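Local coordinates for protein phosphoribosylaminoimidazole-succinocarboxamide synthase (Ehrlichia chaffeensis str. Arkansas, PDB 3KRE) that catalyses the ATP-dependent joining of L-aspartate to carboxyaminoimidazole ribonucleotide, forming the succinocarboxamide intermediate SAICAR in de novo purine biosynthesis, at residues G202-D207 against D211-D216; P109-I114 against L148-V153. All blocks are in the same frame, centred on the assembly; numbering follows the deposited sequence. Where two conformers were deposited one is given.

Both contacts draw on one large antiparallel sheet. Contact 1 extends the sheet by a bonded hairpin; contact 2 is a loop acid lying against a strand acid at the surface. Contact 2 (109-114 with 148-153) closes first along the chain, and contact 1 (202-207 with 211-216) opens afterwards, so the two stand in series. Strand 192-204 is the common element: its end supplies contact 1, and it runs antiparallel beside strand 110-115 of contact 2, so both sit on one continuous framework of the synthetase. The centres are 18 Å apart and the nearest atoms about 7 Å, without touching. All four segments belong to the SAICAR synthetase family region.

Contact 1: residues G202-D207 against D211-D216. With EDO (1,2-ethanediol), chain M.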
loop_
_atom_site.group_PDB
_atom_site.type_symbol
_atom_site.label_atom_id
_atom_site.label_comp_id
_atom_site.label_asym_id
_atom_site.label_seq_id
_atom_site.Cartn_x
_atom_site.Cartn_y
_atom_site.Cartn_z
ATOM N N GLY A 202 -3.090 -11.477 0.946
ATOM C CA GLY A 202 -2.872 -12.807 0.401
ATOM C C GLY A 202 -3.150 -13.864 1.453
ATOM O O GLY A 202 -3.492 -13.547 2.590
ATOM N N LYS A 203 -3.065 -15.107 1.042
ATOM C CA LYS A 203 -3.353 -16.204 1.933
ATOM C C LYS A 203 -2.213 -17.189 1.876
ATOM O O LYS A 203 -1.512 -17.295 0.827
ATOM C CB LYS A 203 -4.667 -16.873 1.546
ATOM C CG LYS A 203 -5.876 -16.007 1.838
ATOM C CD LYS A 203 -7.139 -16.812 1.983
ATOM C CE LYS A 203 -7.819 -17.084 0.696
ATOM N NZ LYS A 203 -9.018 -18.007 0.940
ATOM N N LEU A 204 -2.027 -17.883 3.011
ATOM C CA LEU A 204 -0.986 -18.895 3.108
ATOM C C LEU A 204 -1.240 -19.997 2.129
ATOM O O LEU A 204 -2.389 -20.451 1.871
ATOM C CB LEU A 204 -0.804 -19.481 4.508
ATOM C CG LEU A 204 -0.578 -18.559 5.715
ATOM C CD1 LEU A 204 -0.722 -19.317 7.033
ATOM C CD2 LEU A 204 0.793 -17.875 5.616
ATOM N N HIS A 205 -0.097 -20.386 1.574
ATOM C CA HIS A 205 0.131 -21.620 0.867
ATOM C C HIS A 205 -0.552 -22.740 1.491
ATOM O O HIS A 205 -0.329 -22.992 2.682
ATOM C CB HIS A 205 1.584 -22.063 0.951
ATOM N N ASN A 206 -1.314 -23.445 0.675
ATOM C CA ASN A 206 -1.679 -24.796 1.020
ATOM C C ASN A 206 -2.501 -24.832 2.304
ATOM O O ASN A 206 -2.549 -25.849 2.981
ATOM C CB ASN A 206 -0.419 -25.634 1.228
ATOM C CG ASN A 206 0.453 -25.771 -0.035
ATOM O OD1 ASN A 206 0.063 -25.395 -1.148
ATOM N ND2 ASN A 206 1.605 -26.377 0.139
ATOM N N ASP A 207 -3.153 -23.726 2.622
ATOM C CA ASP A 207 -4.005 -23.678 3.783
ATOM C C ASP A 207 -5.308 -23.061 3.336
ATOM O O ASP A 207 -5.390 -21.875 3.158
ATOM C CB ASP A 207 -3.313 -22.860 4.863
ATOM C CG ASP A 207 -4.141 -22.710 6.116
ATOM O OD1 ASP A 207 -5.279 -23.202 6.163
ATOM O OD2 ASP A 207 -3.616 -22.065 7.038
ATOM N N ASP A 211 -6.113 -17.237 7.163
ATOM C CA ASP A 211 -6.682 -15.897 7.345
ATOM C C ASP A 211 -6.039 -14.991 6.274
ATOM O O ASP A 211 -5.195 -15.434 5.482
ATOM C CB ASP A 211 -6.435 -15.418 8.776
ATOM C CG ASP A 211 -7.381 -14.299 9.236
ATOM O OD1 ASP A 211 -8.201 -13.759 8.446
ATOM O OD2 ASP A 211 -7.292 -13.979 10.444
ATOM N N LEU A 212 -6.477 -13.735 6.231
ATOM C CA LEU A 212 -6.028 -12.770 5.263
ATOM C C LEU A 212 -4.788 -12.071 5.821
ATOM O O LEU A 212 -4.814 -11.536 6.942
ATOM C CB LEU A 212 -7.152 -11.751 5.014
ATOM C CG LEU A 212 -8.438 -12.328 4.420
ATOM C CD1 LEU A 212 -9.564 -11.233 4.353
ATOM C CD2 LEU A 212 -8.156 -12.955 3.048
ATOM N N PHE A 213 -3.697 -12.143 5.074
ATOM C CA PHE A 213 -2.429 -11.536 5.469
ATOM C C PHE A 213 -2.204 -10.306 4.649
ATOM O O PHE A 213 -2.204 -10.371 3.426
ATOM C CB PHE A 213 -1.276 -12.510 5.262
ATOM C CG PHE A 213 -1.293 -13.630 6.287
ATOM C CD1 PHE A 213 -0.485 -13.575 7.407
ATOM C CD2 PHE A 213 -2.208 -14.662 6.163
ATOM C CE1 PHE A 213 -0.533 -14.563 8.367
ATOM C CE2 PHE A 213 -2.282 -15.676 7.167
ATOM C CZ PHE A 213 -1.435 -15.629 8.222
ATOM N N LEU A 214 -1.893 -9.209 5.317
ATOM C CA LEU A 214 -1.544 -7.995 4.604
ATOM C C LEU A 214 -0.205 -8.182 3.860
ATOM O O LEU A 214 0.797 -8.656 4.426
ATOM C CB LEU A 214 -1.441 -6.805 5.552
ATOM C CG LEU A 214 -1.337 -5.444 4.879
ATOM C CD1 LEU A 214 -2.646 -5.085 4.158
ATOM C CD2 LEU A 214 -1.001 -4.424 5.962
ATOM N N ALA A 215 -0.195 -7.782 2.597
ATOM C CA ALA A 215 0.977 -8.008 1.731
ATOM C C ALA A 215 1.387 -6.704 1.034
ATOM O O ALA A 215 1.087 -5.622 1.528
ATOM C CB ALA A 215 0.639 -9.088 0.756
ATOM N N ASP A 216 2.074 -6.807 -0.111
ATOM C CA ASP A 216 2.565 -5.638 -0.853
ATOM C C ASP A 216 3.303 -4.666 0.071
ATOM O O ASP A 216 4.152 -5.121 0.829
ATOM C CB ASP A 216 1.453 -4.959 -1.640
ATOM C CG ASP A 216 2.003 -4.053 -2.735
ATOM O OD1 ASP A 216 2.755 -4.560 -3.561
ATOM O OD2 ASP A 216 1.781 -2.828 -2.707
HETATM C C1 EDO M . -2.403 -23.758 -3.920
HETATM O O1 EDO M . -1.732 -24.816 -3.206
HETATM C C2 EDO M . -2.121 -22.357 -3.365
HETATM O O2 EDO M . -1.199 -22.372 -2.257
#
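Gly202 and Phe213 form the antiparallel hydrogen-bonded pair of a beta hairpin, where the end of strand 192-204 turns back through a loop into the short strand 213-214. Two reciprocal bonds hold the pair: Gly202 N to Phe213 O and Phe213 N to Gly202 O, both 2.9 Å and close to straight.

Beyond the pair, side chains continue the contact on two faces. On one, the branched end of Leu204 lies over one face of the Phe213 ring, toward its CE2-CZ rim. Its CG meets CE2 of Phe213 at 3.7 Å, and its CD2 stands 4.2 Å from the Phe213 ring centroid, only 18° off the normal, making a CH-pi contact over the face. Gly202 O lies at the edge of the same ring, near its plane.

Strand 192-204 also carries a sequence signature of the SAICAR synthetases, D-x-K-x-E-F-G, whose final glycine is Gly202; the signature's last residues already pair with the returning arm, Ala215 bonding to Glu200 through the backbone. On the other face Lys203 runs alongside Leu212, with CG of Lys203 4.0 Å from CD2 of Leu212. The lysine chain then bends at chi3 (-86°) and the ammonium forms a salt bridge with Glu168.

Asp211 OD1 accepts the amide of its neighbour, Leu212 N, at 2.8 Å, met from 38° above the carboxylate plane, while OD2 forms salt bridges with Lys88 and Lys171. At the far end a type II turn from Leu204 to Asp207 reverses the chain, its closing backbone bond weak. There an ethanediol, probably from the crystallisation liquor, accepts a bond from Asn206 N through O2 and donates one from O1 to Asn206 OD1 (2.8 Å).

Contact 2: residues P109-I114 against L148-V153; sequences PIEVVI and LSDPMV. With EDO (1,2-ethanediol), chain F.
Glu111 and Asp150 meet carboxylate to carboxylate, Glu111 OE1 lying 3.3 Å from Asp150 OD2. Both atoms are acceptors, so no direct bond joins them, an approach of like charges that is probably unfavourable unless its surroundings offset it. An ethanediol, probably from the crystallisation liquor, places its O1 at the junction, 2.7 Å from Glu111 OE1 and 3.0 Å from Asp150 OD2. Its hydroxyl has one proton and can serve one of the two oxygens at a time. Further along the molecule, its C2 lies 3.9 Å from CG2 of Val113. A water lies beside them, 3.3 Å from ethanediol O1 and weakly bonded to Asp150 OD2; its modelled approach to Glu111 OE2 is too short to be relied on.

The carboxylates come together from different places, one from a strand of the large antiparallel sheet, the other from the loop leading into strand 152-153. Strand 110-115 is bonded to strand 133-143, which in turn pairs with the weakly bonded strand 152-153, so the loop before that last strand brings Asp150 back toward a strand that is next but one in the sheet. Glu111 reaches out with its chain extended beyond CG (chi2 -171°), whereas Asp150 sits on a backbone in the left-handed region (phi 47°) just ahead of Pro151.

Further out, Asp150 OD1 accepts a bond from Asn145 N, which probably helps to hold the carboxylate's rotation, with OD2 facing Glu111, while Asn145 OD1 receives Leu148 N. Lys144 touches both acids, and Glu111 touches Lys198 and Glu200 as well; the charges of the lysines might offset the repulsion. Backbone bonds of Glu111 with Tyr142 and of Val112 with Leu199 seat the strand between its two neighbours.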
loop_
_atom_site.group_PDB
_atom_site.type_symbol
_atom_site.label_atom_id
_atom_site.label_comp_id
_atom_site.label_asym_id
_atom_site.label_seq_id
_atom_site.Cartn_x
_atom_site.Cartn_y
_atom_site.Cartn_z
ATOM N N PRO A 109 -6.395 -11.214 -5.968
ATOM C CA PRO A 109 -6.157 -10.208 -7.004
ATOM C C PRO A 109 -7.109 -9.013 -6.903
ATOM O O PRO A 109 -7.697 -8.597 -7.925
ATOM C CB PRO A 109 -6.416 -10.993 -8.280
ATOM C CG PRO A 109 -7.537 -11.860 -7.913
ATOM C CD PRO A 109 -7.337 -12.243 -6.442
ATOM N N ILE A 110 -7.230 -8.470 -5.686
ATOM C CA ILE A 110 -8.048 -7.289 -5.367
ATOM C C ILE A 110 -7.156 -6.213 -4.750
ATOM O O ILE A 110 -6.311 -6.540 -3.909
ATOM C CB ILE A 110 -9.121 -7.646 -4.305
ATOM C CG1 ILE A 110 -10.019 -8.785 -4.798
ATOM C CG2 ILE A 110 -9.941 -6.407 -3.929
ATOM C CD1 ILE A 110 -10.980 -9.322 -3.736
ATOM N N GLU A 111 -7.346 -4.964 -5.124
ATOM C CA GLU A 111 -6.745 -3.823 -4.433
ATOM C C GLU A 111 -7.877 -3.227 -3.612
ATOM O O GLU A 111 -8.957 -2.986 -4.153
ATOM C CB GLU A 111 -6.252 -2.805 -5.424
ATOM C CG GLU A 111 -5.116 -3.343 -6.256
ATOM C CD GLU A 111 -4.487 -2.285 -7.088
ATOM O OE1 GLU A 111 -5.138 -1.821 -8.049
ATOM O OE2 GLU A 111 -3.335 -1.933 -6.802
ATOM N N VAL A 112 -7.655 -3.036 -2.317
ATOM C CA VAL A 112 -8.644 -2.405 -1.463
ATOM C C VAL A 112 -8.192 -0.968 -1.277
ATOM O O VAL A 112 -7.084 -0.717 -0.798
ATOM C CB VAL A 112 -8.743 -3.111 -0.106
ATOM C CG1 VAL A 112 -9.891 -2.524 0.692
ATOM C CG2 VAL A 112 -8.892 -4.653 -0.301
ATOM N N VAL A 113 -9.032 -0.023 -1.681
ATOM C CA VAL A 113 -8.694 1.388 -1.529
ATOM C C VAL A 113 -9.580 1.949 -0.455
ATOM O O VAL A 113 -10.792 1.773 -0.517
ATOM C CB VAL A 113 -8.846 2.182 -2.845
ATOM C CG1 VAL A 113 -8.623 3.661 -2.586
ATOM C CG2 VAL A 113 -7.869 1.646 -3.935
ATOM N N ILE A 114 -8.968 2.582 0.540
ATOM C CA ILE A 114 -9.646 3.182 1.670
ATOM C C ILE A 114 -9.440 4.698 1.574
ATOM O O ILE A 114 -8.302 5.177 1.505
ATOM C CB ILE A 114 -9.103 2.660 3.030
ATOM C CG1 ILE A 114 -9.224 1.136 3.132
ATOM C CG2 ILE A 114 -9.901 3.259 4.149
ATOM C CD1 ILE A 114 -8.082 0.367 2.488
ATOM N N LEU A 148 -6.542 -4.593 -18.116
ATOM C CA LEU A 148 -7.859 -3.974 -17.976
ATOM C C LEU A 148 -7.797 -2.647 -17.238
ATOM O O LEU A 148 -8.826 -2.021 -17.009
ATOM C CB LEU A 148 -8.805 -4.946 -17.270
ATOM C CG LEU A 148 -9.049 -6.282 -17.975
ATOM C CD1 LEU A 148 -9.906 -7.210 -17.127
ATOM C CD2 LEU A 148 -9.683 -6.035 -19.359
ATOM N N SER A 149 -6.589 -2.202 -16.881
ATOM C CA SER A 149 -6.379 -0.984 -16.084
ATOM C C SER A 149 -7.122 -1.001 -14.748
ATOM O O SER A 149 -7.816 -0.045 -14.399
ATOM C CB SER A 149 -6.743 0.292 -16.862
ATOM O OG SER A 149 -6.079 0.320 -18.130
ATOM N N ASP A 150 -6.983 -2.117 -14.038
ATOM C CA ASP A 150 -7.508 -2.281 -12.668
ATOM C C ASP A 150 -8.951 -1.799 -12.509
ATOM O O ASP A 150 -9.227 -0.850 -11.775
ATOM C CB ASP A 150 -6.638 -1.559 -11.653
ATOM C CG ASP A 150 -5.185 -2.049 -11.642
ATOM O OD1 ASP A 150 -4.889 -3.207 -12.029
ATOM O OD2 ASP A 150 -4.351 -1.229 -11.197
ATOM N N PRO A 151 -9.883 -2.467 -13.185
ATOM C CA PRO A 151 -11.290 -2.064 -13.113
ATOM C C PRO A 151 -11.899 -2.230 -11.705
ATOM O O PRO A 151 -11.657 -3.218 -10.983
ATOM C CB PRO A 151 -11.973 -2.999 -14.083
ATOM C CG PRO A 151 -11.109 -4.184 -14.149
ATOM C CD PRO A 151 -9.701 -3.705 -13.947
ATOM N N MET A 152 -12.721 -1.261 -11.340
ATOM C CA MET A 152 -13.492 -1.379 -10.116
ATOM C C MET A 152 -14.431 -2.584 -10.174
ATOM O O MET A 152 -15.025 -2.889 -11.207
ATOM C CB MET A 152 -14.322 -0.107 -9.919
ATOM C CG MET A 152 -14.953 -0.010 -8.561
ATOM S SD MET A 152 -15.746 1.598 -8.449
ATOM C CE MET A 152 -16.441 1.533 -6.809
ATOM N N VAL A 153 -14.588 -3.235 -9.038
ATOM C CA VAL A 153 -15.483 -4.366 -8.896
ATOM C C VAL A 153 -16.344 -4.168 -7.665
ATOM O O VAL A 153 -15.898 -3.633 -6.653
ATOM C CB VAL A 153 -14.723 -5.714 -8.772
ATOM C CG1 VAL A 153 -14.062 -6.079 -10.134
ATOM C CG2 VAL A 153 -13.686 -5.703 -7.620
HETATM C C1 EDO F . -6.666 0.607 -8.697
HETATM O O1 EDO F . -5.273 0.677 -9.028
HETATM C C2 EDO F . -6.983 1.759 -7.781
HETATM O O2 EDO F . -6.810 2.934 -8.562
HETATM O O HOH W 1 -2.308 -0.552 -8.496
#